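Local coordinates for protein SM80.1 Vicilin (Solanum melongena, PDB 5VF5) that probably serves as a seed storage protein of the 7S vicilin type, built from two cupin domains and carrying a bound copper(II) ion, at residues Y259-V268 and L319-I327; R239-M248 and V339-M347. All blocks are in the same frame, centred on the assembly; numbering follows the deposited sequence. Where two conformers were deposited one is given.

Contact 1 (Y259-V268 and L319-I327). With CU (copper (II) ion), chain D; ACT (acetate ion), chain C.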
loop_
_atom_site.group_PDB
_atom_site.type_symbol
_atom_site.label_atom_id
_atom_site.label_comp_id
_atom_site.label_asym_id
_atom_site.label_seq_id
_atom_site.Cartn_x
_atom_site.Cartn_y
_atom_site.Cartn_z
ATOM N N TYR A 259 18.467 -8.177 -2.889
ATOM C CA TYR A 259 18.606 -6.939 -3.638
ATOM C C TYR A 259 18.472 -5.771 -2.683
ATOM O O TYR A 259 18.150 -5.931 -1.491
ATOM C CB TYR A 259 17.499 -6.842 -4.703
ATOM C CG TYR A 259 16.115 -6.605 -4.109
ATOM C CD1 TYR A 259 15.318 -7.678 -3.687
ATOM C CD2 TYR A 259 15.622 -5.327 -3.924
ATOM C CE1 TYR A 259 14.056 -7.467 -3.121
ATOM C CE2 TYR A 259 14.366 -5.111 -3.343
ATOM C CZ TYR A 259 13.598 -6.180 -2.933
ATOM O OH TYR A 259 12.332 -5.985 -2.408
ATOM N N TYR A 260 18.735 -4.576 -3.173
ATOM C CA TYR A 260 18.377 -3.364 -2.436
ATOM C C TYR A 260 17.835 -2.302 -3.379
ATOM O O TYR A 260 18.108 -2.317 -4.599
ATOM C CB TYR A 260 19.558 -2.810 -1.579
ATOM C CG TYR A 260 20.728 -2.267 -2.384
ATOM C CD1 TYR A 260 21.788 -3.074 -2.804
ATOM C CD2 TYR A 260 20.770 -0.940 -2.753
ATOM C CE1 TYR A 260 22.843 -2.556 -3.539
ATOM C CE2 TYR A 260 21.842 -0.423 -3.473
ATOM C CZ TYR A 260 22.870 -1.249 -3.880
ATOM O OH TYR A 260 23.936 -0.789 -4.613
ATOM N N ASN A 261 17.053 -1.386 -2.826
ATOM C CA ASN A 261 16.584 -0.195 -3.539
ATOM C C ASN A 261 17.559 0.943 -3.300
ATOM O O ASN A 261 17.960 1.213 -2.183
ATOM C CB ASN A 261 15.208 0.182 -3.034
ATOM C CG ASN A 261 14.157 -0.775 -3.504
ATOM O OD1 ASN A 261 13.948 -0.898 -4.721
ATOM N ND2 ASN A 261 13.497 -1.466 -2.569
ATOM N N SER A 262 17.932 1.634 -4.362
ATOM C CA SER A 262 18.934 2.669 -4.272
ATOM C C SER A 262 18.555 3.850 -3.406
ATOM O O SER A 262 19.381 4.360 -2.682
ATOM C CB SER A 262 19.348 3.125 -5.676
ATOM O OG SER A 262 18.305 3.816 -6.339
ATOM N N ARG A 263 17.308 4.313 -3.522
ATOM C CA ARG A 263 16.866 5.490 -2.752
ATOM C C ARG A 263 15.489 5.436 -2.135
ATOM O O ARG A 263 15.222 6.213 -1.227
ATOM C CB ARG A 263 17.008 6.756 -3.545
ATOM C CG ARG A 263 16.206 6.832 -4.756
ATOM C CD ARG A 263 16.262 8.293 -5.287
ATOM N NE ARG A 263 15.364 9.246 -4.638
ATOM C CZ ARG A 263 15.657 10.275 -3.839
ATOM N NH1 ARG A 263 16.903 10.516 -3.394
ATOM N NH2 ARG A 263 14.668 11.059 -3.414
ATOM N N SER A 264 14.650 4.496 -2.575
ATOM C CA SER A 264 13.279 4.470 -2.171
ATOM C C SER A 264 13.046 3.536 -1.007
ATOM O O SER A 264 13.443 2.393 -1.055
ATOM C CB SER A 264 12.395 4.092 -3.356
ATOM O OG SER A 264 11.008 3.996 -3.020
ATOM N N THR A 265 12.411 4.054 0.026
ATOM C CA THR A 265 11.922 3.225 1.124
ATOM C C THR A 265 10.601 2.598 0.693
ATOM O O THR A 265 9.765 3.260 0.049
ATOM C CB THR A 265 11.677 4.097 2.371
ATOM O OG1 THR A 265 12.920 4.609 2.833
ATOM C CG2 THR A 265 11.016 3.337 3.499
ATOM N N ARG A 266 10.426 1.315 0.999
ATOM C CA ARG A 266 9.242 0.564 0.590
ATOM C C ARG A 266 8.398 0.168 1.758
ATOM O O ARG A 266 8.916 -0.266 2.771
ATOM C CB ARG A 266 9.643 -0.662 -0.239
ATOM C CG ARG A 266 10.479 -0.293 -1.489
ATOM C CD ARG A 266 9.530 0.032 -2.664
ATOM N NE ARG A 266 9.949 1.127 -3.457
ATOM C CZ ARG A 266 9.909 1.171 -4.753
ATOM N NH1 ARG A 266 9.586 0.073 -5.463
ATOM N NH2 ARG A 266 10.187 2.300 -5.330
ATOM N N VAL A 267 7.091 0.365 1.623
ATOM C CA VAL A 267 6.137 -0.089 2.622
ATOM C C VAL A 267 5.348 -1.216 1.993
ATOM O O VAL A 267 4.491 -0.973 1.125
ATOM C CB VAL A 267 5.211 1.045 3.105
ATOM C CG1 VAL A 267 4.318 0.538 4.204
ATOM C CG2 VAL A 267 6.005 2.251 3.612
ATOM N N VAL A 268 5.721 -2.440 2.364
ATOM C CA VAL A 268 5.298 -3.669 1.692
ATOM C C VAL A 268 4.173 -4.320 2.454
ATOM O O VAL A 268 4.347 -4.569 3.644
ATOM C CB VAL A 268 6.502 -4.640 1.602
ATOM C CG1 VAL A 268 6.095 -5.996 1.049
ATOM C CG2 VAL A 268 7.593 -3.963 0.769
ATOM N N LEU A 319 5.976 -4.774 6.074
ATOM C CA LEU A 319 7.381 -4.600 6.323
ATOM C C LEU A 319 7.830 -3.310 5.672
ATOM O O LEU A 319 7.580 -3.124 4.483
ATOM C CB LEU A 319 8.203 -5.739 5.748
ATOM C CG LEU A 319 9.693 -5.717 6.057
ATOM C CD1 LEU A 319 10.024 -5.864 7.536
ATOM C CD2 LEU A 319 10.412 -6.785 5.258
ATOM N N VAL A 320 8.556 -2.479 6.402
ATOM C CA VAL A 320 9.178 -1.300 5.837
ATOM C C VAL A 320 10.624 -1.702 5.478
ATOM O O VAL A 320 11.371 -2.174 6.333
ATOM C CB VAL A 320 9.155 -0.118 6.811
ATOM C CG1 VAL A 320 9.957 1.040 6.247
ATOM C CG2 VAL A 320 7.715 0.276 7.128
ATOM N N ILE A 321 10.995 -1.497 4.223
ATOM C CA ILE A 321 12.354 -1.749 3.772
ATOM C C ILE A 321 13.010 -0.376 3.571
ATOM O O ILE A 321 12.730 0.287 2.535
ATOM C CB ILE A 321 12.405 -2.515 2.424
ATOM C CG1 ILE A 321 11.431 -3.731 2.404
ATOM C CG2 ILE A 321 13.874 -2.917 2.160
ATOM C CD1 ILE A 321 11.314 -4.324 1.017
ATOM N N PRO A 322 13.894 0.052 4.482
ATOM C CA PRO A 322 14.560 1.329 4.245
ATOM C C PRO A 322 15.452 1.263 2.985
ATOM O O PRO A 322 15.957 0.186 2.620
ATOM C CB PRO A 322 15.419 1.514 5.497
ATOM C CG PRO A 322 14.837 0.610 6.494
ATOM C CD PRO A 322 14.262 -0.549 5.771
ATOM N N ALA A 323 15.672 2.419 2.355
ATOM C CA ALA A 323 16.520 2.482 1.213
ATOM C C ALA A 323 17.936 1.981 1.522
ATOM O O ALA A 323 18.452 2.118 2.650
ATOM C CB ALA A 323 16.602 3.897 0.679
ATOM N N GLY A 324 18.530 1.282 0.548
ATOM C CA GLY A 324 19.900 0.812 0.657
ATOM C C GLY A 324 20.057 -0.490 1.397
ATOM O O GLY A 324 21.123 -1.083 1.370
ATOM N N HIS A 325 18.999 -0.963 2.035
ATOM C CA HIS A 325 19.095 -2.159 2.865
ATOM C C HIS A 325 18.913 -3.425 2.047
ATOM O O HIS A 325 17.866 -3.608 1.442
ATOM C CB HIS A 325 18.046 -2.128 3.965
ATOM C CG HIS A 325 18.346 -1.170 5.080
ATOM N ND1 HIS A 325 18.655 0.157 4.855
ATOM C CD2 HIS A 325 18.308 -1.327 6.426
ATOM C CE1 HIS A 325 18.828 0.760 6.014
ATOM N NE2 HIS A 325 18.619 -0.113 6.979
ATOM N N PRO A 326 19.912 -4.307 2.042
ATOM C CA PRO A 326 19.770 -5.596 1.369
ATOM C C PRO A 326 18.632 -6.400 1.983
ATOM O O PRO A 326 18.493 -6.466 3.229
ATOM C CB PRO A 326 21.126 -6.276 1.597
ATOM C CG PRO A 326 22.088 -5.112 1.700
ATOM C CD PRO A 326 21.291 -4.102 2.509
ATOM N N ILE A 327 17.833 -7.034 1.142
ATOM C CA ILE A 327 16.668 -7.802 1.563
ATOM C C ILE A 327 16.453 -8.985 0.644
ATOM O O ILE A 327 16.702 -8.898 -0.553
ATOM C CB ILE A 327 15.413 -6.869 1.585
ATOM C CG1 ILE A 327 14.126 -7.576 1.959
ATOM C CG2 ILE A 327 15.179 -6.207 0.235
ATOM C CD1 ILE A 327 13.755 -7.458 3.355
HETATM CU CU CU D . 19.370 0.012 8.831
HETATM C C ACT C . 10.234 -3.467 -3.505
HETATM O O ACT C . 9.953 -2.628 -4.415
HETATM O OXT ACT C . 11.398 -3.541 -3.052
HETATM C CH3 ACT C . 9.217 -4.434 -2.948
HETATM O O HOH W 1 16.565 -1.578 -0.031
HETATM O O HOH W 2 13.928 -0.067 0.034
#

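Contact 2 (R239-M248 and V339-M347)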
loop_
_atom_site.group_PDB
_atom_site.type_symbol
_atom_site.label_atom_id
_atom_site.label_comp_id
_atom_site.label_asym_id
_atom_site.label_seq_id
_atom_site.Cartn_x
_atom_site.Cartn_y
_atom_site.Cartn_z
ATOM N N ARG A 239 3.747 11.753 -9.426
ATOM C CA ARG A 239 4.928 12.622 -9.272
ATOM C C ARG A 239 4.859 13.540 -8.056
ATOM O O ARG A 239 5.876 13.792 -7.442
ATOM C CB ARG A 239 5.142 13.456 -10.559
ATOM C CG ARG A 239 5.691 12.612 -11.643
ATOM C CD ARG A 239 5.813 13.376 -12.953
ATOM N NE ARG A 239 6.222 12.450 -13.996
ATOM C CZ ARG A 239 6.115 12.693 -15.294
ATOM N NH1 ARG A 239 5.653 13.865 -15.743
ATOM N NH2 ARG A 239 6.491 11.763 -16.143
ATOM N N ASP A 240 3.679 14.075 -7.760
ATOM C CA ASP A 240 3.518 14.996 -6.630
ATOM C C ASP A 240 3.879 14.376 -5.279
ATOM O O ASP A 240 4.530 15.004 -4.468
ATOM C CB ASP A 240 2.118 15.649 -6.604
ATOM C CG ASP A 240 0.949 14.662 -6.738
ATOM O OD1 ASP A 240 1.106 13.405 -6.712
ATOM O OD2 ASP A 240 -0.204 15.176 -6.890
ATOM N N LEU A 241 3.456 13.134 -5.061
ATOM C CA LEU A 241 3.803 12.386 -3.880
ATOM C C LEU A 241 5.203 11.776 -3.978
ATOM O O LEU A 241 5.746 11.393 -2.978
ATOM C CB LEU A 241 2.793 11.289 -3.673
ATOM C CG LEU A 241 1.435 11.707 -3.154
ATOM C CD1 LEU A 241 0.508 10.510 -3.183
ATOM C CD2 LEU A 241 1.567 12.210 -1.737
ATOM N N ASP A 242 5.748 11.690 -5.186
ATOM C CA ASP A 242 7.000 11.019 -5.485
ATOM C C ASP A 242 6.937 9.587 -4.985
ATOM O O ASP A 242 7.830 9.103 -4.300
ATOM C CB ASP A 242 8.212 11.775 -4.953
ATOM C CG ASP A 242 9.506 11.234 -5.491
ATOM O OD1 ASP A 242 9.486 10.581 -6.570
ATOM O OD2 ASP A 242 10.546 11.450 -4.843
ATOM N N ALA A 243 5.867 8.924 -5.378
ATOM C CA ALA A 243 5.565 7.566 -4.945
ATOM C C ALA A 243 5.557 6.583 -6.108
ATOM O O ALA A 243 5.287 6.952 -7.251
ATOM C CB ALA A 243 4.257 7.525 -4.184
ATOM N N ALA A 244 5.795 5.327 -5.804
ATOM C CA ALA A 244 5.626 4.232 -6.716
ATOM C C ALA A 244 4.687 3.213 -6.126
ATOM O O ALA A 244 4.538 3.120 -4.884
ATOM C CB ALA A 244 6.941 3.575 -7.010
ATOM N N VAL A 245 4.125 2.385 -6.988
ATOM C CA VAL A 245 3.345 1.232 -6.553
ATOM C C VAL A 245 3.935 0.003 -7.217
ATOM O O VAL A 245 3.962 -0.076 -8.445
ATOM C CB VAL A 245 1.841 1.331 -6.877
ATOM C CG1 VAL A 245 1.134 0.106 -6.369
ATOM C CG2 VAL A 245 1.276 2.639 -6.358
ATOM N N ALA A 246 4.410 -0.934 -6.415
ATOM C CA ALA A 246 5.097 -2.100 -6.883
ATOM C C ALA A 246 4.215 -3.314 -6.562
ATOM O O ALA A 246 3.592 -3.421 -5.497
ATOM C CB ALA A 246 6.457 -2.247 -6.239
ATOM N N PHE A 247 4.231 -4.266 -7.475
ATOM C CA PHE A 247 3.570 -5.543 -7.324
ATOM C C PHE A 247 4.608 -6.653 -7.468
ATOM O O PHE A 247 5.281 -6.737 -8.500
ATOM C CB PHE A 247 2.521 -5.695 -8.424
ATOM C CG PHE A 247 1.497 -4.590 -8.441
ATOM C CD1 PHE A 247 1.734 -3.403 -9.107
ATOM C CD2 PHE A 247 0.317 -4.737 -7.720
ATOM C CE1 PHE A 247 0.776 -2.401 -9.124
ATOM C CE2 PHE A 247 -0.672 -3.753 -7.749
ATOM C CZ PHE A 247 -0.418 -2.562 -8.428
ATOM N N MET A 248 4.781 -7.456 -6.421
ATOM C CA MET A 248 5.754 -8.544 -6.472
ATOM C C MET A 248 5.034 -9.820 -6.152
ATOM O O MET A 248 4.327 -9.900 -5.152
ATOM C CB MET A 248 6.940 -8.310 -5.528
ATOM C CG MET A 248 8.010 -9.383 -5.614
ATOM S SD MET A 248 9.566 -8.840 -4.917
ATOM C CE MET A 248 9.107 -8.997 -3.211
ATOM N N VAL A 339 2.738 -9.469 -2.771
ATOM C CA VAL A 339 2.786 -8.205 -1.988
ATOM C C VAL A 339 2.502 -7.022 -2.879
ATOM O O VAL A 339 2.774 -7.061 -4.111
ATOM C CB VAL A 339 4.145 -7.979 -1.255
ATOM C CG1 VAL A 339 4.459 -9.166 -0.383
ATOM C CG2 VAL A 339 5.274 -7.724 -2.234
ATOM N N VAL A 340 2.022 -5.951 -2.274
ATOM C CA VAL A 340 1.967 -4.648 -2.886
ATOM C C VAL A 340 2.877 -3.784 -2.068
ATOM O O VAL A 340 2.816 -3.796 -0.836
ATOM C CB VAL A 340 0.561 -4.039 -2.832
ATOM C CG1 VAL A 340 0.559 -2.611 -3.387
ATOM C CG2 VAL A 340 -0.360 -4.933 -3.585
ATOM N N GLY A 341 3.766 -3.071 -2.734
ATOM C CA GLY A 341 4.693 -2.159 -2.046
ATOM C C GLY A 341 4.474 -0.717 -2.478
ATOM O O GLY A 341 4.370 -0.410 -3.681
ATOM N N PHE A 342 4.347 0.175 -1.544
ATOM C CA PHE A 342 4.407 1.584 -1.829
ATOM C C PHE A 342 5.834 2.047 -1.700
ATOM O O PHE A 342 6.481 1.820 -0.676
ATOM C CB PHE A 342 3.519 2.369 -0.864
ATOM C CG PHE A 342 2.055 2.155 -1.076
ATOM C CD1 PHE A 342 1.469 2.601 -2.250
ATOM C CD2 PHE A 342 1.251 1.568 -0.121
ATOM C CE1 PHE A 342 0.117 2.448 -2.483
ATOM C CE2 PHE A 342 -0.109 1.414 -0.328
ATOM C CZ PHE A 342 -0.693 1.839 -1.512
ATOM N N GLY A 343 6.311 2.743 -2.705
ATOM C CA GLY A 343 7.641 3.337 -2.687
ATOM C C GLY A 343 7.585 4.832 -2.401
ATOM O O GLY A 343 6.816 5.560 -3.049
ATOM N N ILE A 344 8.364 5.263 -1.434
ATOM C CA ILE A 344 8.457 6.648 -1.025
ATOM C C ILE A 344 9.823 7.128 -1.571
ATOM O O ILE A 344 10.772 6.314 -1.636
ATOM C CB ILE A 344 8.325 6.717 0.524
ATOM C CG1 ILE A 344 6.856 6.286 0.912
ATOM C CG2 ILE A 344 8.668 8.119 1.027
ATOM C CD1 ILE A 344 6.673 5.986 2.373
ATOM N N ASN A 345 9.950 8.400 -1.986
ATOM C CA ASN A 345 11.178 8.891 -2.619
ATOM C C ASN A 345 11.468 8.058 -3.890
ATOM O O ASN A 345 12.619 7.625 -4.116
ATOM C CB ASN A 345 12.398 8.890 -1.668
ATOM C CG ASN A 345 12.171 9.722 -0.422
ATOM O OD1 ASN A 345 12.468 9.244 0.712
ATOM N ND2 ASN A 345 11.589 10.909 -0.592
ATOM N N ALA A 346 10.435 7.855 -4.726
ATOM C CA ALA A 346 10.538 6.858 -5.776
ATOM C C ALA A 346 11.288 7.303 -7.048
ATOM O O ALA A 346 11.946 6.460 -7.671
ATOM C CB ALA A 346 9.166 6.385 -6.181
ATOM N N MET A 347 11.210 8.582 -7.427
ATOM C CA MET A 347 11.864 8.983 -8.644
ATOM C C MET A 347 13.359 8.686 -8.523
ATOM O O MET A 347 13.992 8.988 -7.500
ATOM C CB MET A 347 11.700 10.474 -8.931
ATOM C CG MET A 347 12.149 10.805 -10.322
ATOM S SD MET A 347 10.862 10.493 -11.537
ATOM C CE MET A 347 9.955 11.992 -11.416
HETATM O O HOH W 3 7.899 10.278 -1.495
HETATM O O HOH W 4 12.942 10.849 -5.573
HETATM O O HOH W 5 10.949 12.674 -2.589
#

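Contact 1 (Y259-V268 and L319-I327)
The side chains of Y259 and I327 run alongside each other from paired strands. CG2 of I327 sits over one face of the Y259 ring, a CH-pi contact with CG2 3.8 Å from the ring centroid. The Y259 chi1 of 70° holds CG between the backbone N and carbonyl carbon, which turns one ring face to the I327 methyl. Both residues are joined by two backbone bonds. Further in, CD1 of I321 lies 3.7 Å from CG2 of V268 and also reaches the Y259 hydroxyl. CG2 of T265 touches CG1 of V320. V320 and V267 share a sheet face.

Two antiparallel ladders carry the strand pairs, with a one-residue shift in register between them. Such ladders form the beta-barrel of a cupin domain. Between them P322 to H325 make a type II turn, and the N of G324 donates to the O of N261 at 2.8 Å. Water 2 accepts a hydrogen bond from N261 ND2 and lies 2.8 Å from the O of I321.

An acetate, probably from the crystallisation liquor, is bound here. Y259 OH donates to its OXT at 2.7 Å, and N261 ND2 meets the same oxygen almost straight, at 170°. R266 NH1 binds the other oxygen, O, and forms a salt bridge with E229. NE and NH2 of R266 grip S264 OG side-on, in the guanidinium plane. S264 OG is also hydrogen-bonded to I344 O. K351 holds N261 OD1 as well as the acetate.

Away from the acetate, H325 NE2 binds copper at 2.0 Å, with C281 and H283 as the other ligands. ND1 of H325 donates to the O of A323, 3.0 Å away, which, with the metal bond, helps fix the imidazole's rotation.

Contact 2 (R239-M248 and V339-M347)
Strands 243-248 and 339-344 lie antiparallel, and the residue pair V245 and F342 meets across them with side chains alongside each other. They are neighbouring strands of a cupin beta-barrel sheet, with axes 4.5 Å apart at their closest and an angle of 159° between their directions. Strand 265-272 lies beyond 339-344, and strand 225-230 beyond 243-248.

The packing is close along the ladder. A244 pairs with G343, A246 with G341 and M248 with V339, each through two backbone bonds. Glycines face alanines on the side that also carries M248 and V339. These small pairs let the strands sit close, with CA of A244 4.6 Å from CA of G343. CG2 of V339 rests 3.7 Å from CB of M248. On the other face CG1 of V245 touches CG1 of V340, and its CG2 lies 4.0 Å from CE1 of F342. The F342 ring also meets Y123, and V74 of strand 69-77 touches it. V340 CG2 reaches CD2 of F247 at 4.2 Å.

At the D242 end the ladder gives way to waters. The O of D242 accepts the N-H of A346 at 2.9 Å, from above its carbonyl plane. CB of A346 packs 3.7 Å from CB of A244, closing the ladder's end. Waters lie among the polar groups here. One joins the O of L241 to the N of N345, and another joins D242 OD2 to ND2 of N345. The M347 chain bends at chi2 and chi3, and R239 touches its methyl only loosely. D242 reaches across with CG anti to its N (chi1 -169°), and OD1 accepts the N-H of M347 on the syn side, with the N 2.8 Å away.

Both contacts belong to one cupin domain and meet in the same sheet, where strands 265-272 and 337-344 are neighbours. Contact 2 is the more buried and lies nearer the centre of the chain. Its strand part is mostly apolar, with small residues on one face and side chains from strand 69-77 against the other. Contact 1 lies farther out and is only partly buried. It is richer in polar groups, with the copper ligand on one side and the acetate on the other. Two atom pairs join the contacts: S264 OG with I344 O, and V267 N with F342 O. R266 also packs against G343.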